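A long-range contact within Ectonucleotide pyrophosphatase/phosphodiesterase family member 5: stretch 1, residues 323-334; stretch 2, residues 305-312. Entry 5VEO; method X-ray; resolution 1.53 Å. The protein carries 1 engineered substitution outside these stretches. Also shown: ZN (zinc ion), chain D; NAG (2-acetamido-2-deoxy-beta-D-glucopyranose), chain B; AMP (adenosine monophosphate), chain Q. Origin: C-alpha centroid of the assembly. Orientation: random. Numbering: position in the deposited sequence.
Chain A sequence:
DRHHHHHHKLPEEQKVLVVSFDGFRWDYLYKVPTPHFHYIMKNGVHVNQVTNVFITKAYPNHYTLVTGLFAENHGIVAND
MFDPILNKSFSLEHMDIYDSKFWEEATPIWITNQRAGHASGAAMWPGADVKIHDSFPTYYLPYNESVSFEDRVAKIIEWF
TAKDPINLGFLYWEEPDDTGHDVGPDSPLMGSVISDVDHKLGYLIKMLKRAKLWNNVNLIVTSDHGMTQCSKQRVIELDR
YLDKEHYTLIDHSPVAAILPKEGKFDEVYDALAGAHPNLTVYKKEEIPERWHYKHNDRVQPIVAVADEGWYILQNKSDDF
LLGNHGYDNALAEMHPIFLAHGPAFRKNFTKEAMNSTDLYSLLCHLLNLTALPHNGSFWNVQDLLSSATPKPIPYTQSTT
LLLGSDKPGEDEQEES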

# COMPACT_ATOMS: atom_id res chain seq x y z
N GLY A 323 1.71 -4.80 16.37
CA GLY A 323 2.32 -4.11 15.25
C GLY A 323 1.29 -3.24 14.55
O GLY A 323 0.13 -3.64 14.37
N ASN A 324 1.73 -2.07 14.11
CA ASN A 324 0.86 -1.29 13.24
C ASN A 324 1.66 -0.38 12.33
O ASN A 324 2.89 -0.25 12.41
CB ASN A 324 -0.17 -0.50 14.06
CG ASN A 324 -1.47 -0.23 13.27
OD1 ASN A 324 -1.69 -0.74 12.17
ND2 ASN A 324 -2.31 0.62 13.84
N HIS A 325 0.92 0.26 11.43
CA HIS A 325 1.45 1.15 10.41
C HIS A 325 0.35 2.16 10.11
O HIS A 325 -0.76 2.08 10.63
CB HIS A 325 1.87 0.35 9.17
CG HIS A 325 0.77 -0.50 8.63
ND1 HIS A 325 -0.13 -0.03 7.69
CD2 HIS A 325 0.35 -1.74 8.97
CE1 HIS A 325 -1.02 -0.98 7.44
NE2 HIS A 325 -0.77 -2.01 8.21
N GLY A 326 0.67 3.11 9.24
CA GLY A 326 -0.18 4.26 9.00
C GLY A 326 0.46 5.57 9.39
O GLY A 326 -0.01 6.63 8.96
N TYR A 327 1.56 5.50 10.14
CA TYR A 327 2.31 6.64 10.62
C TYR A 327 2.96 7.43 9.48
O TYR A 327 3.03 7.00 8.32
CB TYR A 327 3.39 6.17 11.59
CG TYR A 327 2.86 5.36 12.74
CD1 TYR A 327 2.36 5.97 13.88
CD2 TYR A 327 2.82 3.98 12.69
CE1 TYR A 327 1.86 5.23 14.94
CE2 TYR A 327 2.32 3.23 13.74
CZ TYR A 327 1.84 3.86 14.86
OH TYR A 327 1.34 3.11 15.89
N ASP A 328 3.45 8.62 9.84
CA ASP A 328 4.25 9.49 8.99
C ASP A 328 5.10 8.70 8.00
O ASP A 328 5.91 7.84 8.40
CB ASP A 328 5.13 10.34 9.92
CG ASP A 328 5.83 11.48 9.22
OD1 ASP A 328 5.94 11.51 7.99
OD2 ASP A 328 6.30 12.37 9.97
N ASN A 329 4.97 9.01 6.70
CA ASN A 329 5.72 8.29 5.67
C ASN A 329 7.19 8.67 5.63
O ASN A 329 7.95 8.07 4.86
CB ASN A 329 5.10 8.49 4.29
CG ASN A 329 5.15 9.93 3.82
OD1 ASN A 329 5.09 10.88 4.61
ND2 ASN A 329 5.25 10.10 2.51
N ALA A 330 7.63 9.67 6.40
CA ALA A 330 9.06 9.93 6.51
C ALA A 330 9.77 8.91 7.38
O ALA A 330 11.00 8.84 7.36
CB ALA A 330 9.29 11.33 7.08
N LEU A 331 9.03 8.15 8.17
CA LEU A 331 9.63 7.22 9.11
C LEU A 331 10.16 5.99 8.38
O LEU A 331 9.43 5.33 7.63
CB LEU A 331 8.61 6.80 10.15
CG LEU A 331 8.12 7.90 11.08
CD1 LEU A 331 6.86 7.45 11.77
CD2 LEU A 331 9.18 8.24 12.12
N ALA A 332 11.41 5.62 8.70
CA ALA A 332 12.03 4.48 8.04
C ALA A 332 11.22 3.20 8.24
O ALA A 332 11.12 2.37 7.31
CB ALA A 332 13.45 4.29 8.55
N GLU A 333 10.64 3.01 9.43
CA GLU A 333 9.92 1.77 9.70
C GLU A 333 8.67 1.63 8.84
O GLU A 333 8.16 0.52 8.69
CB GLU A 333 9.57 1.64 11.18
CG GLU A 333 10.83 1.38 12.02
CD GLU A 333 10.64 1.17 13.49
OE1 GLU A 333 9.53 0.88 13.93
OE2 GLU A 333 11.65 1.31 14.22
N MET A 334 8.17 2.73 8.27
CA MET A 334 7.01 2.67 7.38
C MET A 334 7.39 2.34 5.94
O MET A 334 6.48 2.11 5.12
CB MET A 334 6.24 3.98 7.42
CG MET A 334 5.54 4.23 8.73
SD MET A 334 4.37 2.95 9.20
CE MET A 334 5.31 2.00 10.34
ZN ZN D . -1.67 -3.85 8.02
C1 NAG B . 6.35 11.12 22.60
C2 NAG B . 7.51 11.19 21.62
C3 NAG B . 8.81 11.54 22.35
C4 NAG B . 8.66 12.72 23.31
C5 NAG B . 7.42 12.56 24.17
C6 NAG B . 7.12 13.78 25.02
C7 NAG B . 7.85 9.76 19.63
C8 NAG B . 8.02 8.34 19.16
N2 NAG B . 7.65 9.90 20.95
O3 NAG B . 9.79 11.87 21.37
O4 NAG B . 9.80 12.76 24.17
O5 NAG B . 6.27 12.36 23.35
O6 NAG B . 6.39 13.36 26.16
O7 NAG B . 7.91 10.71 18.87
P AMP Q . -3.41 -2.91 5.73
O1P AMP Q . -3.71 -1.44 5.61
O2P AMP Q . -3.37 -3.36 7.20
O3P AMP Q . -2.14 -3.33 5.00
O5' AMP Q . -4.60 -3.72 5.04
C5' AMP Q . -4.34 -5.05 4.55
C4' AMP Q . -5.50 -5.99 4.70
O4' AMP Q . -6.47 -5.67 3.71
C3' AMP Q . -5.13 -7.45 4.45
O3' AMP Q . -5.12 -8.17 5.66
C2' AMP Q . -6.23 -7.99 3.53
O2' AMP Q . -6.85 -9.17 3.97
C1' AMP Q . -7.21 -6.83 3.45
N9 AMP Q . -7.84 -6.70 2.15
C8 AMP Q . -7.25 -6.42 0.98
N7 AMP Q . -8.18 -6.36 -0.00
C5 AMP Q . -9.38 -6.62 0.59
C6 AMP Q . -10.79 -6.71 0.16
N6 AMP Q . -11.10 -6.52 -1.13
N1 AMP Q . -11.72 -6.99 1.08
C2 AMP Q . -11.44 -7.18 2.38
N3 AMP Q . -10.18 -7.11 2.86
C4 AMP Q . -9.15 -6.85 2.01
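Stretch 2, residues 305-312: VADEGWYI

The contact between these two stretches is a small turn-on-loop packing, in which one tyrosine ring is laid against the backbone of a beta turn and pinned there by a single direct hydrogen bond, with water filling in at the margins. It illustrates a general principle: an aromatic side chain with a terminal hydroxyl can read a turn chiefly through its main chain.

Stretch 2 leaves a strand at Ala-306, passes through a type II turn from Asp-307 to Trp-310, closed by Trp-310 N to Asp-307 O at 3.0 Å, and re-enters a strand at Tyr-311. Gly-309 occupies the turn position with phi of 82°, a value that favours glycine. Stretch 1 runs from a strand at 323-324 through loop and a type I turn, Asp-328 to Leu-331, into a 3-10 segment at 332-334. The register runs in opposite senses: the CA atoms of Asn-324 and Gly-309 are 7.6 Å apart, those of Tyr-327 and Glu-308 6.2 Å, and the tyrosine side chain spans the gap.

The CA-to-CB bond of Tyr-327 points toward stretch 2, and with chi1 in the m well the ring lies against the turn. One face receives Glu-308 CA, 4.1 Å from the ring centroid in a CH-pi contact, and Gly-309 N, 3.6 Å from Tyr-327 CZ. Ala-306 O lies at the edge, 3.3 Å from Tyr-327 CD1. At the tip, Tyr-327 OH donates to Trp-310 O at 2.7 Å, tying the ring to the far end of the turn.

The CA-to-CB bond of Glu-308 runs sideways, but its end comes nearer to stretch 1. Its CB rests 3.8 Å from Leu-331 CD1, while its OE2 comes within 3.4 Å of Glu-333 OE1, a pair of like charges. A water bridges the two residues, donating to Glu-308 OE2 at 2.7 Å and accepting from Glu-333 N at 2.9 Å. A second water similarly links Ala-306 O, at 2.9 Å, to Asp-328 N, at 3.0 Å.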

# COMPACT_ATOMS: atom_id res chain seq x y z
N VAL A 305 -2.73 12.66 14.57
CA VAL A 305 -1.71 11.70 14.15
C VAL A 305 -0.90 11.29 15.36
O VAL A 305 -0.27 12.13 16.03
CB VAL A 305 -0.79 12.30 13.07
CG1 VAL A 305 0.27 11.28 12.68
CG2 VAL A 305 -1.59 12.79 11.87
N ALA A 306 -0.89 9.99 15.65
CA ALA A 306 -0.06 9.47 16.73
C ALA A 306 1.38 9.33 16.27
O ALA A 306 1.65 8.97 15.11
CB ALA A 306 -0.56 8.11 17.21
N ASP A 307 2.31 9.61 17.19
CA ASP A 307 3.72 9.36 16.94
C ASP A 307 3.99 7.87 16.79
O ASP A 307 3.22 7.02 17.25
CB ASP A 307 4.58 9.92 18.08
CG ASP A 307 4.59 11.44 18.12
OD1 ASP A 307 4.43 12.10 17.05
OD2 ASP A 307 4.79 11.96 19.24
N GLU A 308 5.11 7.58 16.14
CA GLU A 308 5.54 6.21 15.89
C GLU A 308 5.43 5.34 17.14
O GLU A 308 5.98 5.67 18.20
CB GLU A 308 6.98 6.22 15.38
CG GLU A 308 7.40 4.88 14.89
CD GLU A 308 8.78 4.89 14.28
OE1 GLU A 308 9.70 5.53 14.83
OE2 GLU A 308 8.94 4.21 13.26
N GLY A 309 4.75 4.20 17.01
CA GLY A 309 4.64 3.22 18.07
C GLY A 309 3.58 3.51 19.11
O GLY A 309 3.46 2.74 20.08
N TRP A 310 2.81 4.58 18.94
CA TRP A 310 1.69 4.92 19.80
C TRP A 310 0.37 4.48 19.16
O TRP A 310 0.21 4.51 17.92
CB TRP A 310 1.67 6.43 20.09
CG TRP A 310 2.73 6.78 21.09
CD1 TRP A 310 4.06 6.94 20.86
CD2 TRP A 310 2.55 6.92 22.50
NE1 TRP A 310 4.72 7.19 22.03
CE2 TRP A 310 3.81 7.20 23.06
CE3 TRP A 310 1.44 6.86 23.34
CZ2 TRP A 310 4.00 7.38 24.42
CZ3 TRP A 310 1.62 7.09 24.69
CH2 TRP A 310 2.89 7.34 25.21
N TYR A 311 -0.57 4.09 20.01
CA TYR A 311 -1.87 3.58 19.58
C TYR A 311 -2.97 4.51 20.04
O TYR A 311 -2.94 4.98 21.18
CB TYR A 311 -2.15 2.17 20.13
CG TYR A 311 -2.65 1.20 19.10
CD1 TYR A 311 -1.78 0.25 18.56
CD2 TYR A 311 -3.97 1.22 18.65
CE1 TYR A 311 -2.20 -0.63 17.59
CE2 TYR A 311 -4.40 0.33 17.67
CZ TYR A 311 -3.51 -0.61 17.16
OH TYR A 311 -3.91 -1.51 16.20
N ILE A 312 -3.92 4.79 19.17
CA ILE A 312 -5.11 5.56 19.53
C ILE A 312 -6.26 4.59 19.76
O ILE A 312 -6.64 3.84 18.85
CB ILE A 312 -5.48 6.58 18.45
CG1 ILE A 312 -4.28 7.44 18.10
CG2 ILE A 312 -6.68 7.42 18.93
CD1 ILE A 312 -4.53 8.33 16.91
O HOH W 1 3.25 9.43 12.72
O HOH W 2 11.18 4.54 11.87